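Local coordinates for Thg1-like uncharacterized protein (Bacillus thuringiensis, PDB 4KGM) that probably adds nucleotides to the 5' end of tRNA in the 3'-to-5' direction, using a polymerase palm-like catalytic domain that binds ATP and magnesium, at residues Ala67-His72 and Cys201-Phe206; Asn154-Val159 and Ile187-Leu192; Ala110-Val115 and Pro124-Asp129; Ile17-Arg22 and Gly130-Leu135. All coordinates share one frame; numbering follows the deposited sequence.

Contact 1 (Ala67-His72 and Cys201-Phe206); sequences AKLVYH and CIIKEF
The sulfur of C201 sits between L69 and Y71, 3.7 Å from L69 CD2, in the antiparallel sheet of the polymerase palm-like domain. Its other neighbour is Y71 CD1, and the approach is at the edge of the aromatic ring, the sulfur lying 5.0 Å from the centroid of the Y71 ring: a cysteine sulfur-aromatic contact, made from beside the ring and not over it. C201 SG stands beside its own backbone N (chi1 -78°), and Y71 CG is anti to its backbone N; the two residues form a non-hydrogen-bonded pair with their side chains on one face of the sheet. On that face too L69 reaches I203, L69 CD1 meeting I203 CD1 at 3.9 Å as the two side chains cross obliquely. Helix 140-160 covers L69 and Y71 here, while Y232 of helix 231-237 packs on C201 and I203.

The opposite face carries V70 and I202, a hydrogen-bonded pair whose CB atoms are 3.9 Å apart; C57 of helix 47-63 touches both. Beneath them run two backbone bonds, the shorter from I202 N to V70 O at 2.7 Å. The Y71 hydroxyl has its partner beyond this pair of strands, in a hydrogen bond with R198 O. Toward the C-terminal end of 201-206 the strands diverge, and direct pairing gives way to a water that donates to K68 O at 2.7 Å and accepts from K204 N at 2.9 Å.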
loop_
_atom_site.group_PDB
_atom_site.type_symbol
_atom_site.label_atom_id
_atom_site.label_comp_id
_atom_site.label_asym_id
_atom_site.label_seq_id
_atom_site.Cartn_x
_atom_site.Cartn_y
_atom_site.Cartn_z
ATOM N N ALA A 67 20.293 1.523 -12.682
ATOM C CA ALA A 67 20.743 0.137 -12.550
ATOM C C ALA A 67 22.247 0.058 -12.299
ATOM O O ALA A 67 23.045 0.611 -13.055
ATOM C CB ALA A 67 20.363 -0.671 -13.781
ATOM N N LYS A 68 22.624 -0.634 -11.229
ATOM C CA LYS A 68 24.023 -0.729 -10.832
ATOM C C LYS A 68 24.566 -2.147 -10.968
ATOM O O LYS A 68 25.713 -2.345 -11.365
ATOM C CB LYS A 68 24.198 -0.238 -9.394
ATOM C CG LYS A 68 23.930 1.247 -9.215
ATOM C CD LYS A 68 24.988 2.081 -9.915
ATOM C CE LYS A 68 24.645 3.560 -9.875
ATOM N NZ LYS A 68 23.455 3.875 -10.715
ATOM N N LEU A 69 23.740 -3.132 -10.635
ATOM C CA LEU A 69 24.174 -4.520 -10.670
ATOM C C LEU A 69 23.009 -5.467 -10.933
ATOM O O LEU A 69 21.897 -5.254 -10.451
ATOM C CB LEU A 69 24.878 -4.888 -9.357
ATOM C CG LEU A 69 25.552 -6.259 -9.247
ATOM C CD1 LEU A 69 26.823 -6.154 -8.422
ATOM C CD2 LEU A 69 24.614 -7.288 -8.631
ATOM N N VAL A 70 23.277 -6.512 -11.709
ATOM C CA VAL A 70 22.298 -7.561 -11.950
ATOM C C VAL A 70 22.889 -8.902 -11.535
ATOM O O VAL A 70 24.059 -9.171 -11.786
ATOM C CB VAL A 70 21.896 -7.628 -13.431
ATOM C CG1 VAL A 70 20.775 -8.634 -13.628
ATOM C CG2 VAL A 70 21.477 -6.251 -13.932
ATOM N N TYR A 71 22.082 -9.738 -10.891
ATOM C CA TYR A 71 22.532 -11.063 -10.483
ATOM C C TYR A 71 21.628 -12.158 -11.038
ATOM O O TYR A 71 20.414 -12.136 -10.830
ATOM C CB TYR A 71 22.598 -11.164 -8.958
ATOM C CG TYR A 71 22.885 -12.560 -8.457
ATOM C CD1 TYR A 71 24.173 -13.080 -8.490
ATOM C CD2 TYR A 71 21.868 -13.361 -7.951
ATOM C CE1 TYR A 71 24.441 -14.357 -8.034
ATOM C CE2 TYR A 71 22.126 -14.638 -7.494
ATOM C CZ TYR A 71 23.414 -15.131 -7.537
ATOM O OH TYR A 71 23.675 -16.404 -7.081
ATOM N N HIS A 72 22.223 -13.118 -11.741
ATOM C CA HIS A 72 21.457 -14.238 -12.278
ATOM C C HIS A 72 21.737 -15.556 -11.567
ATOM O O HIS A 72 22.867 -15.843 -11.172
ATOM C CB HIS A 72 21.696 -14.417 -13.777
ATOM C CG HIS A 72 21.091 -15.672 -14.326
ATOM N ND1 HIS A 72 21.838 -16.789 -14.633
ATOM C CD2 HIS A 72 19.803 -15.999 -14.589
ATOM C CE1 HIS A 72 21.041 -17.742 -15.080
ATOM N NE2 HIS A 72 19.800 -17.289 -15.062
ATOM N N CYS A 201 27.174 -12.332 -11.695
ATOM C CA CYS A 201 26.664 -10.970 -11.760
ATOM C C CYS A 201 26.930 -10.330 -13.117
ATOM O O CYS A 201 27.769 -10.801 -13.887
ATOM C CB CYS A 201 27.281 -10.107 -10.657
ATOM S SG CYS A 201 26.571 -10.355 -9.021
ATOM N N ILE A 202 26.199 -9.257 -13.400
ATOM C CA ILE A 202 26.412 -8.462 -14.602
ATOM C C ILE A 202 26.751 -7.038 -14.186
ATOM O O ILE A 202 25.924 -6.347 -13.593
ATOM C CB ILE A 202 25.157 -8.432 -15.486
ATOM C CG1 ILE A 202 24.624 -9.849 -15.702
ATOM C CG2 ILE A 202 25.454 -7.745 -16.809
ATOM C CD1 ILE A 202 25.593 -10.771 -16.389
ATOM N N ILE A 203 27.971 -6.607 -14.489
ATOM C CA ILE A 203 28.446 -5.292 -14.075
ATOM C C ILE A 203 28.937 -4.494 -15.277
ATOM O O ILE A 203 29.467 -5.061 -16.231
ATOM C CB ILE A 203 29.586 -5.412 -13.032
ATOM C CG1 ILE A 203 29.108 -6.182 -11.801
ATOM C CG2 ILE A 203 30.101 -4.042 -12.609
ATOM C CD1 ILE A 203 30.041 -6.066 -10.618
ATOM N N LYS A 204 28.740 -3.180 -15.236
ATOM C CA LYS A 204 29.293 -2.294 -16.247
ATOM C C LYS A 204 30.816 -2.310 -16.178
ATOM O O LYS A 204 31.402 -2.017 -15.136
ATOM C CB LYS A 204 28.775 -0.868 -16.053
ATOM C CG LYS A 204 29.367 0.143 -17.022
ATOM C CD LYS A 204 28.791 1.532 -16.796
ATOM C CE LYS A 204 27.287 1.547 -17.011
ATOM N NZ LYS A 204 26.710 2.899 -16.777
ATOM N N GLU A 205 31.453 -2.665 -17.290
ATOM C CA GLU A 205 32.907 -2.696 -17.359
ATOM C C GLU A 205 33.419 -1.561 -18.237
ATOM O O GLU A 205 32.826 -1.250 -19.270
ATOM C CB GLU A 205 33.392 -4.043 -17.899
ATOM N N PHE A 206 34.521 -0.947 -17.820
ATOM C CA PHE A 206 35.084 0.188 -18.543
ATOM C C PHE A 206 36.285 -0.216 -19.394
ATOM O O PHE A 206 37.038 -1.122 -19.034
ATOM C CB PHE A 206 35.464 1.306 -17.569
ATOM C CG PHE A 206 34.282 1.984 -16.937
ATOM C CD1 PHE A 206 33.758 3.143 -17.486
ATOM C CD2 PHE A 206 33.691 1.461 -15.798
ATOM C CE1 PHE A 206 32.668 3.770 -16.909
ATOM C CE2 PHE A 206 32.600 2.082 -15.215
ATOM C CZ PHE A 206 32.088 3.238 -15.772
HETATM O O HOH W 1 27.750 -1.676 -13.014
#

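Contact 2 (Asn154-Val159 and Ile187-Leu192); sequences NSISMV and INWNDL
W189 lays its indole against helix 140-160, and I156, V159 and S155 receive it. I156 CG1 comes over one face of the indole, 3.6 Å from the centroid of the W189 five-membered ring and close to its normal, a CH-pi contact. The isoleucine side chain crosses the tryptophan at about a right angle, and CG1 lies nearest to CE2, at the fusion of the two rings.

V159, about one turn further along the helix, sends CG2 two ways. This methyl stands at the edge of the indole, near its plane, 4.2 Å from W189 CD1, and it touches L192 CD1 at 3.8 Å, the valine and leucine side chains sliding past each other in opposite directions. S155 adds the polar link: W189 NE1 donates to S155 OG at 3.0 Å in a bent bond, 138° at the hydrogen, and the hydroxyl has a second partner in Q196 O. Q178 of helix 174-183 also packs on W189. The arrangement is that of a tryptophan packed on a helix by a CH-pi contact and an indole N-H to serine hydrogen bond, tying the loop between helices 174-183 and 194-198 to helix 140-160, whose M158 touches ATP.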
loop_
_atom_site.group_PDB
_atom_site.type_symbol
_atom_site.label_atom_id
_atom_site.label_comp_id
_atom_site.label_asym_id
_atom_site.label_seq_id
_atom_site.Cartn_x
_atom_site.Cartn_y
_atom_site.Cartn_z
ATOM N N ASN A 154 20.299 -24.667 -4.494
ATOM C CA ASN A 154 19.622 -25.089 -5.714
ATOM C C ASN A 154 20.583 -25.779 -6.674
ATOM O O ASN A 154 20.198 -26.694 -7.400
ATOM C CB ASN A 154 18.959 -23.896 -6.408
ATOM C CG ASN A 154 17.653 -23.492 -5.756
ATOM O OD1 ASN A 154 16.869 -24.340 -5.331
ATOM N ND2 ASN A 154 17.410 -22.189 -5.675
ATOM N N SER A 155 21.834 -25.332 -6.667
ATOM C CA SER A 155 22.860 -25.880 -7.547
ATOM C C SER A 155 23.146 -27.347 -7.234
ATOM O O SER A 155 23.188 -28.185 -8.135
ATOM C CB SER A 155 24.146 -25.066 -7.426
ATOM O OG SER A 155 25.120 -25.516 -8.350
ATOM N N ILE A 156 23.345 -27.644 -5.953
ATOM C CA ILE A 156 23.619 -29.005 -5.508
ATOM C C ILE A 156 22.436 -29.925 -5.795
ATOM O O ILE A 156 22.615 -31.054 -6.255
ATOM C CB ILE A 156 23.954 -29.049 -4.003
ATOM C CG1 ILE A 156 25.170 -28.172 -3.702
ATOM C CG2 ILE A 156 24.208 -30.479 -3.550
ATOM C CD1 ILE A 156 25.608 -28.211 -2.255
ATOM N N SER A 157 21.230 -29.434 -5.532
ATOM C CA SER A 157 20.020 -30.217 -5.764
ATOM C C SER A 157 19.802 -30.508 -7.248
ATOM O O SER A 157 19.402 -31.612 -7.616
ATOM C CB SER A 157 18.797 -29.507 -5.184
ATOM O OG SER A 157 17.620 -30.264 -5.405
ATOM N N MET A 158 20.067 -29.516 -8.093
ATOM C CA MET A 158 19.892 -29.667 -9.536
ATOM C C MET A 158 20.842 -30.710 -10.117
ATOM O O MET A 158 20.436 -31.549 -10.923
ATOM C CB MET A 158 20.078 -28.324 -10.249
ATOM C CG MET A 158 18.865 -27.406 -10.178
ATOM S SD MET A 158 19.229 -25.698 -10.639
ATOM C CE MET A 158 19.765 -25.895 -12.337
ATOM N N VAL A 159 22.105 -30.649 -9.706
ATOM C CA VAL A 159 23.112 -31.600 -10.163
ATOM C C VAL A 159 22.780 -33.015 -9.698
ATOM O O VAL A 159 22.821 -33.964 -10.482
ATOM C CB VAL A 159 24.518 -31.215 -9.658
ATOM C CG1 VAL A 159 25.510 -32.338 -9.921
ATOM C CG2 VAL A 159 24.980 -29.922 -10.310
ATOM N N ILE A 187 31.504 -37.416 -8.695
ATOM C CA ILE A 187 31.309 -36.084 -9.258
ATOM C C ILE A 187 31.530 -34.998 -8.208
ATOM O O ILE A 187 30.863 -34.974 -7.174
ATOM C CB ILE A 187 29.900 -35.925 -9.861
ATOM N N ASN A 188 32.468 -34.098 -8.485
ATOM C CA ASN A 188 32.817 -33.042 -7.543
ATOM C C ASN A 188 32.084 -31.736 -7.841
ATOM O O ASN A 188 32.272 -31.133 -8.899
ATOM C CB ASN A 188 34.330 -32.811 -7.541
ATOM C CG ASN A 188 34.788 -31.956 -6.378
ATOM O OD1 ASN A 188 34.102 -31.852 -5.360
ATOM N ND2 ASN A 188 35.955 -31.338 -6.521
ATOM N N TRP A 189 31.250 -31.303 -6.900
ATOM C CA TRP A 189 30.454 -30.095 -7.077
ATOM C C TRP A 189 31.321 -28.839 -7.037
ATOM O O TRP A 189 31.091 -27.895 -7.792
ATOM C CB TRP A 189 29.357 -30.016 -6.013
ATOM C CG TRP A 189 28.422 -28.857 -6.194
ATOM C CD1 TRP A 189 27.330 -28.803 -7.011
ATOM C CD2 TRP A 189 28.495 -27.586 -5.536
ATOM N NE1 TRP A 189 26.721 -27.578 -6.907
ATOM C CE2 TRP A 189 27.416 -26.811 -6.009
ATOM C CE3 TRP A 189 29.366 -27.027 -4.598
ATOM C CZ2 TRP A 189 27.186 -25.508 -5.572
ATOM C CZ3 TRP A 189 29.137 -25.733 -4.166
ATOM C CH2 TRP A 189 28.056 -24.988 -4.653
ATOM N N ASN A 190 32.321 -28.838 -6.163
ATOM C CA ASN A 190 33.206 -27.687 -6.006
ATOM C C ASN A 190 34.097 -27.451 -7.224
ATOM O O ASN A 190 34.726 -26.399 -7.347
ATOM C CB ASN A 190 34.062 -27.836 -4.746
ATOM N N ASP A 191 34.146 -28.431 -8.119
ATOM C CA ASP A 191 34.955 -28.329 -9.329
ATOM C C ASP A 191 34.180 -27.672 -10.470
ATOM O O ASP A 191 34.758 -27.298 -11.490
ATOM C CB ASP A 191 35.452 -29.713 -9.756
ATOM N N LEU A 192 32.870 -27.535 -10.286
ATOM C CA LEU A 192 32.007 -26.920 -11.290
ATOM C C LEU A 192 32.306 -25.430 -11.459
ATOM O O LEU A 192 32.779 -24.782 -10.523
ATOM C CB LEU A 192 30.535 -27.129 -10.919
ATOM C CG LEU A 192 30.003 -28.553 -11.069
ATOM C CD1 LEU A 192 28.517 -28.610 -10.749
ATOM C CD2 LEU A 192 30.275 -29.073 -12.472
#

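Contact 3 (Ala110-Val115 and Pro124-Asp129); sequences AKFNEV and PLATFD
N113 grips the backbone of A126 with both ends of its amide, and F112 beside it takes the rim of F128 on its ring face; together they fasten helix 97-119 to A126 and F128, where the chain runs into strand 128-134, the strand at one edge of the palm-like sheet within this chain. A126 N donates to N113 OD1 at 2.9 Å, in the carbonyl plane on a lone pair, and N113 ND2 returns a bond to A126 O at 2.9 Å. The two bonds fix the rotation of the amide, which mimics the pairing a neighbouring strand would give A126.

The aromatic pair is T-shaped: the planes stand at 79°, and F128 points its edge at the face of F112, with F128 CZ 3.7 Å from F112 CG and offset toward the rim. F112 CG, the atom F128 CZ meets, is set there by a first torsion anti to the backbone N (chi1 -171°). A126 CB approaches to 3.8 Å from F112 CD2, and also lies close to N113 OD1.

In the next shell, F53 of helix 47-63 meets both phenylalanines, and F34, a residue of the ATP pocket, meets the F128 ring. The second subunit also reaches this contact: its S106 OG bonds to F128 N, and its A110 packs on N113. Within the helix K111 NZ and E114 OE2 form a salt bridge, while E114 OE1 pairs with R117 of the second subunit. N113 OD1 takes a further bond from a water, 3.1 Å away, which also donates to P124 O at 2.8 Å.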
loop_
_atom_site.group_PDB
_atom_site.type_symbol
_atom_site.label_atom_id
_atom_site.label_comp_id
_atom_site.label_asym_id
_atom_site.label_seq_id
_atom_site.Cartn_x
_atom_site.Cartn_y
_atom_site.Cartn_z
ATOM N N ALA A 110 10.637 -9.851 -23.380
ATOM C CA ALA A 110 10.912 -9.508 -24.774
ATOM C C ALA A 110 12.268 -10.030 -25.246
ATOM O O ALA A 110 12.360 -10.713 -26.268
ATOM C CB ALA A 110 10.822 -8.000 -24.978
ATOM N N LYS A 111 13.316 -9.708 -24.497
ATOM C CA LYS A 111 14.669 -10.099 -24.869
ATOM C C LYS A 111 14.866 -11.611 -24.811
ATOM O O LYS A 111 15.430 -12.202 -25.733
ATOM C CB LYS A 111 15.699 -9.386 -23.986
ATOM C CG LYS A 111 17.151 -9.782 -24.252
ATOM C CD LYS A 111 17.528 -9.631 -25.724
ATOM C CE LYS A 111 17.390 -8.194 -26.205
ATOM N NZ LYS A 111 17.650 -8.068 -27.668
ATOM N N PHE A 112 14.395 -12.226 -23.731
ATOM C CA PHE A 112 14.575 -13.660 -23.517
ATOM C C PHE A 112 13.941 -14.484 -24.633
ATOM O O PHE A 112 14.593 -15.347 -25.222
ATOM C CB PHE A 112 13.997 -14.077 -22.163
ATOM C CG PHE A 112 14.333 -15.484 -21.767
ATOM C CD1 PHE A 112 15.510 -15.763 -21.092
ATOM C CD2 PHE A 112 13.471 -16.529 -22.060
ATOM C CE1 PHE A 112 15.822 -17.056 -20.723
ATOM C CE2 PHE A 112 13.779 -17.824 -21.692
ATOM C CZ PHE A 112 14.955 -18.086 -21.022
ATOM N N ASN A 113 12.671 -14.216 -24.918
ATOM C CA ASN A 113 11.968 -14.915 -25.986
ATOM C C ASN A 113 12.646 -14.732 -27.342
ATOM O O ASN A 113 12.751 -15.680 -28.117
ATOM C CB ASN A 113 10.505 -14.469 -26.055
ATOM C CG ASN A 113 9.624 -15.198 -25.057
ATOM O OD1 ASN A 113 9.714 -16.417 -24.905
ATOM N ND2 ASN A 113 8.765 -14.453 -24.369
ATOM N N GLU A 114 13.111 -13.516 -27.617
ATOM C CA GLU A 114 13.795 -13.219 -28.873
ATOM C C GLU A 114 15.044 -14.076 -29.061
ATOM O O GLU A 114 15.215 -14.722 -30.095
ATOM C CB GLU A 114 14.179 -11.740 -28.945
ATOM C CG GLU A 114 15.141 -11.417 -30.082
ATOM C CD GLU A 114 15.602 -9.972 -30.076
ATOM O OE1 GLU A 114 14.977 -9.141 -30.770
ATOM O OE2 GLU A 114 16.597 -9.666 -29.384
ATOM N N VAL A 115 15.912 -14.070 -28.055
ATOM C CA VAL A 115 17.162 -14.818 -28.105
ATOM C C VAL A 115 16.921 -16.324 -28.162
ATOM O O VAL A 115 17.564 -17.039 -28.931
ATOM C CB VAL A 115 18.057 -14.486 -26.890
ATOM C CG1 VAL A 115 19.242 -15.441 -26.812
ATOM C CG2 VAL A 115 18.531 -13.043 -26.962
ATOM N N PRO A 124 7.930 -23.092 -26.466
ATOM C CA PRO A 124 6.748 -22.254 -26.242
ATOM C C PRO A 124 7.141 -20.897 -25.664
ATOM O O PRO A 124 8.306 -20.683 -25.325
ATOM C CB PRO A 124 5.936 -23.057 -25.221
ATOM C CG PRO A 124 6.947 -23.888 -24.508
ATOM C CD PRO A 124 7.990 -24.230 -25.532
ATOM N N LEU A 125 6.180 -19.989 -25.554
ATOM C CA LEU A 125 6.460 -18.655 -25.038
ATOM C C LEU A 125 6.849 -18.687 -23.564
ATOM O O LEU A 125 6.176 -19.314 -22.745
ATOM C CB LEU A 125 5.261 -17.733 -25.255
ATOM C CG LEU A 125 4.970 -17.398 -26.717
ATOM C CD1 LEU A 125 3.721 -16.540 -26.840
ATOM C CD2 LEU A 125 6.172 -16.704 -27.339
ATOM N N ALA A 126 7.948 -18.013 -23.239
ATOM C CA ALA A 126 8.392 -17.893 -21.856
ATOM C C ALA A 126 7.815 -16.630 -21.232
ATOM O O ALA A 126 7.775 -15.576 -21.869
ATOM C CB ALA A 126 9.910 -17.873 -21.785
ATOM N N THR A 127 7.358 -16.741 -19.988
ATOM C CA THR A 127 6.837 -15.589 -19.262
ATOM C C THR A 127 7.539 -15.418 -17.920
ATOM O O THR A 127 8.150 -16.353 -17.401
ATOM C CB THR A 127 5.316 -15.688 -19.037
ATOM O OG1 THR A 127 5.002 -16.938 -18.410
ATOM C CG2 THR A 127 4.573 -15.585 -20.362
ATOM N N PHE A 128 7.449 -14.213 -17.368
ATOM C CA PHE A 128 8.121 -13.884 -16.118
ATOM C C PHE A 128 7.204 -13.065 -15.219
ATOM O O PHE A 128 6.286 -12.396 -15.694
ATOM C CB PHE A 128 9.388 -13.070 -16.395
ATOM C CG PHE A 128 10.424 -13.801 -17.198
ATOM C CD1 PHE A 128 10.355 -13.837 -18.581
ATOM C CD2 PHE A 128 11.484 -14.433 -16.570
ATOM C CE1 PHE A 128 11.310 -14.506 -19.320
ATOM C CE2 PHE A 128 12.443 -15.102 -17.303
ATOM C CZ PHE A 128 12.357 -15.139 -18.679
ATOM N N ASP A 129 7.455 -13.116 -13.915
ATOM C CA ASP A 129 6.787 -12.217 -12.989
ATOM C C ASP A 129 7.805 -11.187 -12.524
ATOM O O ASP A 129 9.004 -11.351 -12.746
ATOM C CB ASP A 129 6.211 -12.976 -11.794
ATOM C CG ASP A 129 7.209 -13.134 -10.666
ATOM O OD1 ASP A 129 8.356 -13.555 -10.926
ATOM O OD2 ASP A 129 6.844 -12.828 -9.513
HETATM O O HOH W 2 10.657 -19.240 -25.774
#

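Contact 4 (Ile17-Arg22 and Gly130-Leu135); sequences IKLPER and GRAQVL. With PO4 (phosphate ion), chain F.
L19 turns its CG beside its own backbone N (chi1 -63°), and V134 does the same with CG1 (chi1 -63°), which sets that valine methyl toward the loop; an extended second torsion in L19 (chi2 168°) then places CD1. V134 CG1 lies 3.9 Å from L19 CB and equally near L19 CD2, the two side chains sliding past each other in opposite directions. The other leucine methyl, L19 CD1, leans toward the strand and comes 4.3 Å from A132 CB, with Q133 O about as near. P20 follows loosely: its CG is 4.4 Å from V134 CG1.

The loop between helix 4-13 and strand 25-31 thus lies in van der Waals contact, without a hydrogen bond between the two segments, on strand 128-134, which is outermost within this chain in the palm-like antiparallel sheet. L97 of helix 97-119 packs on both L19 and A132. Other subunits close around the contact: Y15 of the second subunit touches L19 and P20, and V134 of the third subunit packs on P20.

One residue before A132, R131 binds a phosphate ion, probably from the crystallisation liquor. R131 NH2 donates to phosphate O3 at 2.6 Å, at the edge of the guanidinium, and a weak bond runs from R131 NH1 to O4 at 3.3 Å. R16 NH2 of the second subunit also hydrogen-bonds the ion, which therefore bridges two subunits. D129 pairs with R131 NH2 as well.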
loop_
_atom_site.group_PDB
_atom_site.type_symbol
_atom_site.label_atom_id
_atom_site.label_comp_id
_atom_site.label_asym_id
_atom_site.label_seq_id
_atom_site.Cartn_x
_atom_site.Cartn_y
_atom_site.Cartn_z
ATOM N N ILE A 17 0.919 2.888 -6.123
ATOM C CA ILE A 17 1.895 2.802 -5.051
ATOM C C ILE A 17 3.259 3.300 -5.511
ATOM O O ILE A 17 3.705 2.992 -6.616
ATOM C CB ILE A 17 1.993 1.354 -4.526
ATOM C CG1 ILE A 17 0.601 0.861 -4.118
ATOM C CG2 ILE A 17 2.962 1.264 -3.363
ATOM C CD1 ILE A 17 0.564 -0.572 -3.672
ATOM N N LYS A 18 3.910 4.091 -4.664
ATOM C CA LYS A 18 5.254 4.568 -4.953
ATOM C C LYS A 18 6.227 4.204 -3.840
ATOM O O LYS A 18 5.909 4.325 -2.657
ATOM C CB LYS A 18 5.262 6.082 -5.181
ATOM C CG LYS A 18 4.673 6.511 -6.514
ATOM C CD LYS A 18 4.888 7.995 -6.758
ATOM C CE LYS A 18 4.481 8.393 -8.167
ATOM N NZ LYS A 18 4.655 9.854 -8.401
ATOM N N LEU A 19 7.412 3.748 -4.228
ATOM C CA LEU A 19 8.469 3.459 -3.273
ATOM C C LEU A 19 9.098 4.765 -2.806
ATOM O O LEU A 19 9.276 5.688 -3.604
ATOM C CB LEU A 19 9.539 2.572 -3.914
ATOM C CG LEU A 19 9.121 1.173 -4.369
ATOM C CD1 LEU A 19 10.204 0.550 -5.235
ATOM C CD2 LEU A 19 8.821 0.285 -3.169
ATOM N N PRO A 20 9.428 4.853 -1.509
ATOM C CA PRO A 20 10.151 6.024 -1.004
ATOM C C PRO A 20 11.477 6.181 -1.738
ATOM O O PRO A 20 12.148 5.184 -2.002
ATOM C CB PRO A 20 10.383 5.691 0.478
ATOM C CG PRO A 20 10.140 4.219 0.601
ATOM C CD PRO A 20 9.119 3.891 -0.439
ATOM N N GLU A 21 11.833 7.417 -2.072
ATOM C CA GLU A 21 13.011 7.694 -2.886
ATOM C C GLU A 21 14.297 7.724 -2.064
ATOM O O GLU A 21 14.275 7.534 -0.847
ATOM C CB GLU A 21 12.841 9.025 -3.624
ATOM C CG GLU A 21 11.615 9.090 -4.526
ATOM C CD GLU A 21 11.424 10.457 -5.160
ATOM O OE1 GLU A 21 12.315 11.318 -5.003
ATOM O OE2 GLU A 21 10.380 10.676 -5.811
ATOM N N ARG A 22 15.409 7.968 -2.753
ATOM C CA ARG A 22 16.732 8.072 -2.138
ATOM C C ARG A 22 17.114 6.883 -1.259
ATOM O O ARG A 22 17.701 7.055 -0.192
ATOM C CB ARG A 22 16.878 9.385 -1.362
ATOM C CG ARG A 22 16.900 10.620 -2.249
ATOM C CD ARG A 22 17.369 11.846 -1.483
ATOM N NE ARG A 22 18.731 11.685 -0.980
ATOM C CZ ARG A 22 19.823 11.923 -1.698
ATOM N NH1 ARG A 22 19.716 12.331 -2.956
ATOM N NH2 ARG A 22 21.025 11.751 -1.163
ATOM N N GLY A 130 7.328 -10.130 -11.878
ATOM C CA GLY A 130 8.208 -9.088 -11.385
ATOM C C GLY A 130 7.748 -8.537 -10.051
ATOM O O GLY A 130 6.551 -8.401 -9.804
ATOM N N ARG A 131 8.707 -8.227 -9.185
ATOM C CA ARG A 131 8.403 -7.631 -7.892
ATOM C C ARG A 131 9.495 -6.647 -7.495
ATOM O O ARG A 131 10.681 -6.901 -7.704
ATOM C CB ARG A 131 8.226 -8.711 -6.821
ATOM C CG ARG A 131 9.463 -9.559 -6.568
ATOM C CD ARG A 131 9.135 -10.774 -5.718
ATOM N NE ARG A 131 8.248 -11.695 -6.418
ATOM C CZ ARG A 131 7.797 -12.835 -5.905
ATOM N NH1 ARG A 131 8.148 -13.196 -4.679
ATOM N NH2 ARG A 131 6.991 -13.614 -6.618
ATOM N N ALA A 132 9.090 -5.514 -6.934
ATOM C CA ALA A 132 10.046 -4.494 -6.526
ATOM C C ALA A 132 9.945 -4.220 -5.032
ATOM O O ALA A 132 8.924 -4.513 -4.406
ATOM C CB ALA A 132 9.836 -3.212 -7.323
ATOM N N GLN A 133 11.009 -3.657 -4.470
ATOM C CA GLN A 133 11.061 -3.358 -3.046
ATOM C C GLN A 133 12.208 -2.403 -2.757
ATOM O O GLN A 133 13.007 -2.096 -3.643
ATOM C CB GLN A 133 11.270 -4.641 -2.243
ATOM C CG GLN A 133 12.691 -5.174 -2.307
ATOM C CD GLN A 133 12.831 -6.539 -1.662
ATOM O OE1 GLN A 133 12.199 -7.506 -2.086
ATOM N NE2 GLN A 133 13.661 -6.623 -0.631
ATOM N N VAL A 134 12.288 -1.939 -1.514
ATOM C CA VAL A 134 13.428 -1.146 -1.075
ATOM C C VAL A 134 14.217 -1.896 -0.008
ATOM O O VAL A 134 13.708 -2.825 0.625
ATOM C CB VAL A 134 13.004 0.233 -0.520
ATOM C CG1 VAL A 134 12.346 1.072 -1.610
ATOM C CG2 VAL A 134 12.076 0.063 0.673
ATOM N N LEU A 135 15.466 -1.490 0.181
ATOM C CA LEU A 135 16.326 -2.077 1.195
ATOM C C LEU A 135 17.194 -1.000 1.817
ATOM O O LEU A 135 17.636 -0.082 1.129
ATOM C CB LEU A 135 17.225 -3.156 0.588
ATOM C CG LEU A 135 16.631 -4.538 0.324
ATOM C CD1 LEU A 135 17.698 -5.455 -0.240
ATOM C CD2 LEU A 135 16.058 -5.120 1.598
HETATM P P PO4 F . 5.465 -16.280 -4.620
HETATM O O1 PO4 F . 4.092 -15.651 -4.584
HETATM O O2 PO4 F . 5.339 -17.773 -4.427
HETATM O O3 PO4 F . 6.110 -16.004 -5.958
HETATM O O4 PO4 F . 6.320 -15.701 -3.517
#

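Contacts 1, 3 and 4 all reach the one antiparallel sheet: contact 1 between strands 67-73 and 200-206, the third and second strands from the 215-220 edge, contacts 3 and 4 on strand 128-134, their segments 124-129 and 130-135 adjoining in sequence. In contact 3 the F128 side chain is about 7 Å from a bound magnesium ion and 8 Å from ATP, against about 11 and 12 Å for Y71 of contact 1. Contact 2 belongs to the helical part; its segment 154-159 touches ATP through M158, with S155 about 10 Å away, and its centre is about 34 Å from that of contact 4, on the opposite side of the chain's centre. Contacts 3 and 4 both touch the second subunit.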